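Local structure of predicted metal-dependent hydrolase of the TIM-barrel fold (Lactobacillus casei, 2QPX) at residues Thr311-Ala316 with Asn357-Gln362; Ala171-Leu176 with Arg200-Pro205; Pro80-Tyr85 with Thr321-Tyr326. The protein binds two zinc ions and is probably a hydrolase of the amidohydrolase superfamily, although its substrate is not known. All blocks are in the same frame, centred on the assembly; numbering follows the deposited sequence.

Interaction 1 (Thr311-Ala316 with Asn357-Gln362)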
# COMPACT_ATOMS: atom_id res chain seq x y z
N THR A 311 13.28 -13.97 -11.79
CA THR A 311 13.81 -13.73 -13.12
C THR A 311 13.15 -12.55 -13.86
O THR A 311 13.44 -12.32 -15.03
CB THR A 311 13.71 -14.98 -13.96
OG1 THR A 311 12.36 -15.46 -13.93
CG2 THR A 311 14.72 -16.05 -13.43
N ARG A 312 12.30 -11.78 -13.16
CA ARG A 312 11.65 -10.61 -13.75
C ARG A 312 12.04 -9.28 -13.13
O ARG A 312 11.71 -8.22 -13.68
CB ARG A 312 10.15 -10.75 -13.70
CG ARG A 312 9.59 -11.90 -14.60
CD ARG A 312 9.81 -11.69 -16.10
NE ARG A 312 9.00 -12.65 -16.82
CZ ARG A 312 7.69 -12.53 -17.00
NH1 ARG A 312 7.06 -11.40 -16.69
NH2 ARG A 312 7.02 -13.53 -17.53
N ILE A 313 12.71 -9.33 -11.97
CA ILE A 313 13.15 -8.12 -11.26
C ILE A 313 14.61 -7.83 -11.64
O ILE A 313 15.42 -8.73 -11.76
CB ILE A 313 12.83 -8.13 -9.71
CG1 ILE A 313 12.95 -6.71 -9.11
CG2 ILE A 313 13.68 -9.16 -8.99
CD1 ILE A 313 12.46 -6.55 -7.64
N LEU A 314 14.92 -6.55 -11.88
CA LEU A 314 16.23 -6.12 -12.41
C LEU A 314 16.86 -5.10 -11.45
O LEU A 314 16.17 -4.36 -10.77
CB LEU A 314 16.07 -5.40 -13.76
CG LEU A 314 15.25 -6.11 -14.85
CD1 LEU A 314 15.13 -5.23 -16.12
CD2 LEU A 314 15.85 -7.48 -15.18
N PHE A 315 18.19 -5.06 -11.43
CA PHE A 315 18.90 -3.92 -10.86
C PHE A 315 18.91 -2.73 -11.84
O PHE A 315 19.25 -2.87 -13.02
CB PHE A 315 20.37 -4.23 -10.56
CG PHE A 315 21.16 -3.02 -10.18
CD1 PHE A 315 20.95 -2.41 -8.95
CD2 PHE A 315 22.03 -2.43 -11.07
CE1 PHE A 315 21.62 -1.26 -8.62
CE2 PHE A 315 22.70 -1.24 -10.75
CZ PHE A 315 22.51 -0.70 -9.53
N ALA A 316 18.58 -1.55 -11.31
CA ALA A 316 18.93 -0.28 -11.92
C ALA A 316 19.12 0.73 -10.81
O ALA A 316 18.60 0.57 -9.72
CB ALA A 316 17.85 0.25 -12.90
N ASN A 357 22.34 -13.54 -9.54
CA ASN A 357 22.95 -13.27 -10.81
C ASN A 357 21.92 -12.73 -11.85
O ASN A 357 22.21 -11.80 -12.59
CB ASN A 357 23.66 -14.51 -11.36
CG ASN A 357 25.05 -14.71 -10.80
OD1 ASN A 357 25.79 -13.75 -10.59
ND2 ASN A 357 25.43 -15.98 -10.61
N ALA A 358 20.74 -13.36 -11.90
CA ALA A 358 19.66 -12.97 -12.80
C ALA A 358 19.34 -11.49 -12.58
O ALA A 358 19.30 -10.68 -13.51
CB ALA A 358 18.43 -13.87 -12.54
N ILE A 359 19.10 -11.16 -11.32
CA ILE A 359 18.63 -9.82 -10.96
C ILE A 359 19.69 -8.73 -11.25
O ILE A 359 19.37 -7.67 -11.79
CB ILE A 359 18.22 -9.79 -9.50
CG1 ILE A 359 17.04 -10.76 -9.23
CG2 ILE A 359 17.85 -8.38 -9.04
CD1 ILE A 359 16.74 -11.05 -7.72
N CYS A 360 20.95 -9.02 -10.88
CA CYS A 360 21.99 -8.03 -10.95
C CYS A 360 22.48 -7.72 -12.38
O CYS A 360 22.84 -6.58 -12.68
CB CYS A 360 23.15 -8.44 -10.01
SG CYS A 360 22.74 -8.24 -8.29
N TRP A 361 22.53 -8.74 -13.23
CA TRP A 361 23.08 -8.56 -14.55
C TRP A 361 22.53 -9.48 -15.65
O TRP A 361 22.48 -9.10 -16.81
CB TRP A 361 24.64 -8.69 -14.53
CG TRP A 361 25.10 -10.04 -14.07
CD1 TRP A 361 25.29 -10.45 -12.79
CD2 TRP A 361 25.39 -11.17 -14.91
NE1 TRP A 361 25.67 -11.78 -12.77
CE2 TRP A 361 25.74 -12.24 -14.06
CE3 TRP A 361 25.38 -11.38 -16.30
CZ2 TRP A 361 26.06 -13.51 -14.55
CZ3 TRP A 361 25.69 -12.66 -16.78
CH2 TRP A 361 26.02 -13.69 -15.91
N GLN A 362 22.22 -10.73 -15.30
CA GLN A 362 22.01 -11.71 -16.33
C GLN A 362 20.68 -11.55 -17.08
O GLN A 362 20.64 -11.70 -18.31
CB GLN A 362 22.17 -13.12 -15.76
CG GLN A 362 22.14 -14.21 -16.79
CD GLN A 362 22.04 -15.59 -16.15
OE1 GLN A 362 21.23 -15.82 -15.23
NE2 GLN A 362 22.82 -16.51 -16.64
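Strand 313-314 of the barrel wall packs Ile313 against Ile359 of helix 349-367, and the N-H of Phe315 hydrogen-bonds to the same residue. The backbones come very close, with the CA atoms of Leu314 and Ile359 4.6 Å apart. Phe315 N donates to Ile359 O at 2.9 Å with an angle of 153°. The donor is tilted 33° out of the carbonyl plane. The CA-H of Leu314 also points at Ile359 O. A second CA-H...O contact runs the other way, from the CA-H of Ile359 to Ile313 O at 3.5 Å. Three side-chain atoms of Ile359, CB, CG1 and CG2, gather round the same Ile313 O.

This is the strand-to-helix layering of a TIM barrel, with the outer helix laid on a strand of the inner wall. Arg312 and Leu314 make backbone bonds with Phe284 of the neighbouring strand. Cys360 bonds in turn to the backbone of Leu15, so the helix also touches strand 14-19.

The two isoleucines cross obliquely. Ile313 CG2 lies 3.7 Å from Ile359 CG1 and 3.8 Å from Ile359 CD1. CG1 of Ile359 stands anti to its carbonyl carbon (chi1 -62°), on the side where Ile313 O and CG2 lie. An alanine at Ile359 would probably open a gap beside Ile313 CG2, where CG1 and CD1 are lost, and reduce the packing on Phe333 and Phe341.

Phe315 CB points at the helix and comes 4.0 Å from Cys360 O. Its ring leads away and meets that of Phe333. At the other end, Thr311 CG2 touches Ala358 CB at 4.4 Å. The helix widens here into a pi-type turn. Asn357 O accepts from both Trp361 N and Gln362 N, which arrive from opposite faces of its carbonyl plane.

Interaction 2 (Ala171-Leu176 with Arg200-Pro205)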
# COMPACT_ATOMS: atom_id res chain seq x y z
N ALA A 171 4.20 8.53 -17.79
CA ALA A 171 3.73 8.69 -16.41
C ALA A 171 3.91 10.12 -15.92
O ALA A 171 3.08 10.61 -15.14
CB ALA A 171 4.46 7.71 -15.48
N TYR A 172 4.98 10.79 -16.34
CA TYR A 172 5.27 12.17 -15.90
C TYR A 172 4.34 13.20 -16.61
O TYR A 172 4.20 14.35 -16.14
CB TYR A 172 6.71 12.57 -16.24
CG TYR A 172 7.84 11.94 -15.45
CD1 TYR A 172 8.10 12.31 -14.16
CD2 TYR A 172 8.71 11.05 -16.05
CE1 TYR A 172 9.18 11.79 -13.46
CE2 TYR A 172 9.79 10.52 -15.37
CZ TYR A 172 10.03 10.88 -14.08
OH TYR A 172 11.15 10.32 -13.46
N ARG A 173 3.76 12.84 -17.76
CA ARG A 173 3.07 13.79 -18.62
C ARG A 173 1.55 13.62 -18.52
O ARG A 173 0.81 14.62 -18.40
CB ARG A 173 3.53 13.67 -20.07
CG ARG A 173 5.04 13.88 -20.28
CD ARG A 173 5.40 15.29 -20.06
NE ARG A 173 6.84 15.54 -20.07
CZ ARG A 173 7.58 15.73 -21.14
NH1 ARG A 173 7.09 15.66 -22.37
NH2 ARG A 173 8.87 16.01 -20.97
N VAL A 174 1.11 12.38 -18.61
CA VAL A 174 -0.31 12.03 -18.77
C VAL A 174 -0.79 10.86 -17.93
O VAL A 174 -2.00 10.56 -17.90
CB VAL A 174 -0.62 11.75 -20.26
CG1 VAL A 174 -0.40 13.03 -21.11
CG2 VAL A 174 0.22 10.59 -20.83
N GLY A 175 0.11 10.15 -17.27
CA GLY A 175 -0.26 9.02 -16.49
C GLY A 175 -0.22 7.74 -17.31
O GLY A 175 0.14 7.74 -18.50
N LEU A 176 -0.61 6.64 -16.66
CA LEU A 176 -0.43 5.30 -17.21
C LEU A 176 -1.71 4.55 -17.58
O LEU A 176 -1.67 3.36 -17.87
CB LEU A 176 0.43 4.43 -16.29
CG LEU A 176 1.89 4.86 -16.12
CD1 LEU A 176 2.55 3.97 -15.05
CD2 LEU A 176 2.59 4.78 -17.48
N ARG A 200 7.06 20.97 -24.86
CA ARG A 200 6.77 19.78 -24.05
C ARG A 200 5.54 19.02 -24.58
O ARG A 200 4.48 19.61 -24.72
CB ARG A 200 6.49 20.26 -22.63
CG ARG A 200 6.46 19.25 -21.51
CD ARG A 200 6.43 19.99 -20.14
NE ARG A 200 5.38 19.48 -19.27
CZ ARG A 200 5.54 18.54 -18.35
NH1 ARG A 200 6.73 17.98 -18.12
NH2 ARG A 200 4.49 18.14 -17.64
N LEU A 201 5.68 17.72 -24.83
CA LEU A 201 4.56 16.86 -25.24
C LEU A 201 3.74 16.45 -23.99
O LEU A 201 4.23 15.76 -23.11
CB LEU A 201 5.08 15.63 -25.97
CG LEU A 201 4.05 14.59 -26.38
CD1 LEU A 201 2.90 15.24 -27.21
CD2 LEU A 201 4.74 13.44 -27.10
N THR A 202 2.50 16.91 -23.92
CA THR A 202 1.59 16.69 -22.80
C THR A 202 0.21 16.18 -23.23
O THR A 202 -0.65 15.97 -22.38
CB THR A 202 1.42 17.97 -21.96
OG1 THR A 202 0.79 19.00 -22.74
CG2 THR A 202 2.80 18.45 -21.40
N SER A 203 0.01 15.96 -24.52
CA SER A 203 -1.31 15.53 -25.04
C SER A 203 -1.51 14.01 -24.80
O SER A 203 -0.77 13.20 -25.38
CB SER A 203 -1.35 15.74 -26.55
OG SER A 203 -2.52 15.14 -27.11
N LYS A 204 -2.47 13.65 -23.95
CA LYS A 204 -2.80 12.26 -23.69
C LYS A 204 -3.25 11.52 -24.96
O LYS A 204 -2.76 10.41 -25.24
CB LYS A 204 -3.79 12.10 -22.54
CG LYS A 204 -4.08 10.64 -22.24
CD LYS A 204 -4.76 10.48 -20.93
CE LYS A 204 -5.39 9.10 -20.74
NZ LYS A 204 -4.46 7.95 -20.82
N PRO A 205 -4.16 12.10 -25.77
CA PRO A 205 -4.50 11.40 -27.00
C PRO A 205 -3.30 11.11 -27.89
O PRO A 205 -3.16 9.99 -28.41
CB PRO A 205 -5.47 12.38 -27.70
CG PRO A 205 -5.99 13.26 -26.63
CD PRO A 205 -4.94 13.34 -25.58
O HOH W 1 -1.31 16.29 -19.78
O HOH W 2 -3.51 8.21 -17.68
O HOH W 3 -1.81 7.86 -20.70
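Arg173 of the short helix 170-173 and Val174 after it meet the turn that leads into helix 204-221. The first segment follows closely on carboxylated Lys167, the residue shared by both zinc ions of this TIM-barrel protein. Tyr172 touches the turn little. Its ring leads off to the metal site and meets that of His228, a zinc ligand.

Arg173 carries much of the contact. Its NH1 donates to Leu201 O at 3.0 Å, and that oxygen lies near the guanidinium plane. NH1 also forms a salt bridge with Glu135, whose OE2 accepts from Leu201 N as well. In the conformer given, Arg200 CG lies over the centre of the Arg173 guanidinium, 3.7 Å above its plane. Arg200 has a second conformer, so this overlap and the close approach of the two charged groups are doubtful. A water joins Arg173 O to Thr202 O.

Val174 sends CG1 to the backbone of the turn, 3.2 Å from Thr202 O. The same methyl packs on Lys204 CB. Gly175 has a positive phi of 91°, where a side chain would jam against the preceding carbonyl.

Lys204 NZ is held by His177 O and a salt bridge to Asp208. A water bonded to NZ at 2.7 Å donates to Gly175 O at 2.9 Å.

Interaction 3 (Pro80-Tyr85 with Thr321-Tyr326)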
# COMPACT_ATOMS: atom_id res chain seq x y z
N PRO A 80 41.46 14.19 -14.65
CA PRO A 80 42.08 12.94 -14.18
C PRO A 80 41.56 12.48 -12.82
O PRO A 80 41.27 11.29 -12.62
CB PRO A 80 43.60 13.27 -14.11
CG PRO A 80 43.75 14.53 -14.77
CD PRO A 80 42.46 15.25 -14.87
N GLY A 81 41.42 13.42 -11.90
CA GLY A 81 40.87 13.10 -10.57
C GLY A 81 39.44 12.57 -10.68
O GLY A 81 39.09 11.60 -10.02
N TYR A 82 38.64 13.22 -11.50
CA TYR A 82 37.23 12.81 -11.63
C TYR A 82 37.13 11.40 -12.21
O TYR A 82 36.30 10.59 -11.76
CB TYR A 82 36.48 13.82 -12.46
CG TYR A 82 34.94 13.74 -12.39
CD1 TYR A 82 34.28 13.64 -11.16
CD2 TYR A 82 34.17 13.89 -13.53
CE1 TYR A 82 32.90 13.64 -11.11
CE2 TYR A 82 32.79 13.87 -13.48
CZ TYR A 82 32.16 13.80 -12.27
OH TYR A 82 30.75 13.82 -12.21
N ALA A 83 37.96 11.07 -13.21
CA ALA A 83 37.98 9.72 -13.74
C ALA A 83 38.41 8.73 -12.65
O ALA A 83 37.81 7.67 -12.49
CB ALA A 83 38.89 9.62 -15.00
N THR A 84 39.46 9.06 -11.90
CA THR A 84 39.90 8.20 -10.80
C THR A 84 38.77 7.94 -9.80
O THR A 84 38.53 6.80 -9.41
CB THR A 84 41.11 8.85 -10.04
OG1 THR A 84 42.21 8.96 -10.94
CG2 THR A 84 41.51 8.03 -8.81
N TYR A 85 38.10 9.00 -9.45
CA TYR A 85 37.00 8.96 -8.47
C TYR A 85 35.82 8.11 -8.96
O TYR A 85 35.33 7.22 -8.25
CB TYR A 85 36.54 10.38 -8.17
CG TYR A 85 35.51 10.48 -7.06
CD1 TYR A 85 35.81 10.05 -5.77
CD2 TYR A 85 34.25 11.00 -7.31
CE1 TYR A 85 34.88 10.15 -4.76
CE2 TYR A 85 33.30 11.10 -6.28
CZ TYR A 85 33.64 10.67 -5.00
OH TYR A 85 32.70 10.73 -3.98
N THR A 321 24.13 12.41 -12.72
CA THR A 321 24.89 13.56 -12.22
C THR A 321 26.24 13.21 -11.59
O THR A 321 27.28 13.65 -12.09
CB THR A 321 23.99 14.44 -11.27
OG1 THR A 321 22.84 14.88 -11.99
CG2 THR A 321 24.77 15.67 -10.71
N TYR A 322 26.24 12.43 -10.52
CA TYR A 322 27.42 12.08 -9.79
C TYR A 322 27.48 10.62 -9.42
O TYR A 322 26.46 9.99 -9.19
CB TYR A 322 27.48 12.93 -8.52
CG TYR A 322 27.89 14.39 -8.64
CD1 TYR A 322 28.91 14.80 -9.49
CD2 TYR A 322 27.29 15.35 -7.85
CE1 TYR A 322 29.34 16.13 -9.50
CE2 TYR A 322 27.71 16.67 -7.85
CZ TYR A 322 28.73 17.06 -8.69
OH TYR A 322 29.11 18.37 -8.64
N PRO A 323 28.70 10.08 -9.30
CA PRO A 323 28.84 8.65 -9.02
C PRO A 323 28.31 8.21 -7.67
O PRO A 323 27.96 7.04 -7.52
CB PRO A 323 30.34 8.39 -9.16
CG PRO A 323 30.98 9.75 -8.87
CD PRO A 323 30.02 10.73 -9.51
N GLU A 324 28.22 9.12 -6.71
CA GLU A 324 27.60 8.76 -5.42
C GLU A 324 26.19 8.22 -5.56
O GLU A 324 25.78 7.37 -4.77
CB GLU A 324 27.55 9.95 -4.46
CG GLU A 324 28.89 10.44 -3.98
CD GLU A 324 29.59 11.47 -4.88
OE1 GLU A 324 29.26 11.61 -6.07
OE2 GLU A 324 30.56 12.09 -4.40
N MSE A 325 25.42 8.76 -6.51
CA MSE A 325 24.05 8.32 -6.63
C MSE A 325 24.03 6.91 -7.20
O MSE A 325 23.18 6.10 -6.82
CB MSE A 325 23.24 9.28 -7.49
CG MSE A 325 21.74 8.95 -7.60
SE MSE A 325 20.74 10.37 -8.42
CE MSE A 325 18.96 9.51 -8.38
N TYR A 326 24.94 6.62 -8.15
CA TYR A 326 25.08 5.26 -8.62
C TYR A 326 25.52 4.31 -7.49
O TYR A 326 24.95 3.19 -7.31
CB TYR A 326 26.15 5.20 -9.73
CG TYR A 326 25.66 5.67 -11.11
CD1 TYR A 326 25.71 6.99 -11.50
CD2 TYR A 326 25.12 4.74 -12.01
CE1 TYR A 326 25.27 7.38 -12.75
CE2 TYR A 326 24.69 5.11 -13.27
CZ TYR A 326 24.78 6.42 -13.64
OH TYR A 326 24.35 6.75 -14.89
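Helix 79-92 faces the start of helix 323-342 at a distance, with Tyr85 CA and Pro323 CA 8.2 Å apart, and long side chains span the gap. Tyr82 and Tyr85, one turn apart on the first helix, do this work.

Tyr85 OH donates to Glu324 OE2 at 2.6 Å. It meets that oxygen from above the carboxylate plane, 59° out of it. The Glu324 chain is bent at chi2 (87°), where CD departs from the extended course. The side chains of Tyr85 and Glu324 cross at about a right angle. On the way to the hydroxyl, Tyr85 CE2 packs on Pro323 CG at 3.7 Å. Pro323 also touches Asn86, Ile89 and Phe90 of helix 79-92.

Tyr82 reaches Thr321 and Tyr322. Its OH lies at the edge of the Tyr322 ring, 3.4 Å from CD1 and near the ring plane. The hydroxyl is hydrogen-bonded to Ile23 O. Thr321 O is 3.5 Å from Tyr82 OH, but the angle is too poor for a bond. Thr321 CG2 lies 3.8 Å above the plane of the Tyr322 ring, toward its rim.

The second segment follows the barrel loop that holds the zinc ligand Asp318. Its backbone bonds to Phe21 and Ile23 tie it to the chain just beyond the ligand His20, and Tyr326 OH bonds to His20 O. The contact joins helix 79-92 to a segment that borders the chain beyond this zinc ligand.

Glu324 is buried, but OE2 has two partners, the Tyr85 hydroxyl and a salt bridge to Arg30. A carboxylate so placed is likely to stay ionised.

Overall arrangement
Interactions 1 and 3 are buried, while interaction 2 lies at the surface. Interaction 1 is the closest to the centre of the chain and joins a strand and a helix through backbone and aliphatic atoms. Interaction 3 lies further out and spans its gap with tyrosines and a buried charge. Interaction 2 is built from arginine, valine, lysine and water. Interactions 1 and 3 are linked in sequence: strand 313-314, helix 323-342 and helix 349-367 follow one another, and their segments alternate along the chain. Their nearest atoms are about 5 Å apart. Interaction 2 lies across the chain's centre from both, its centre 29 Å from that of interaction 1.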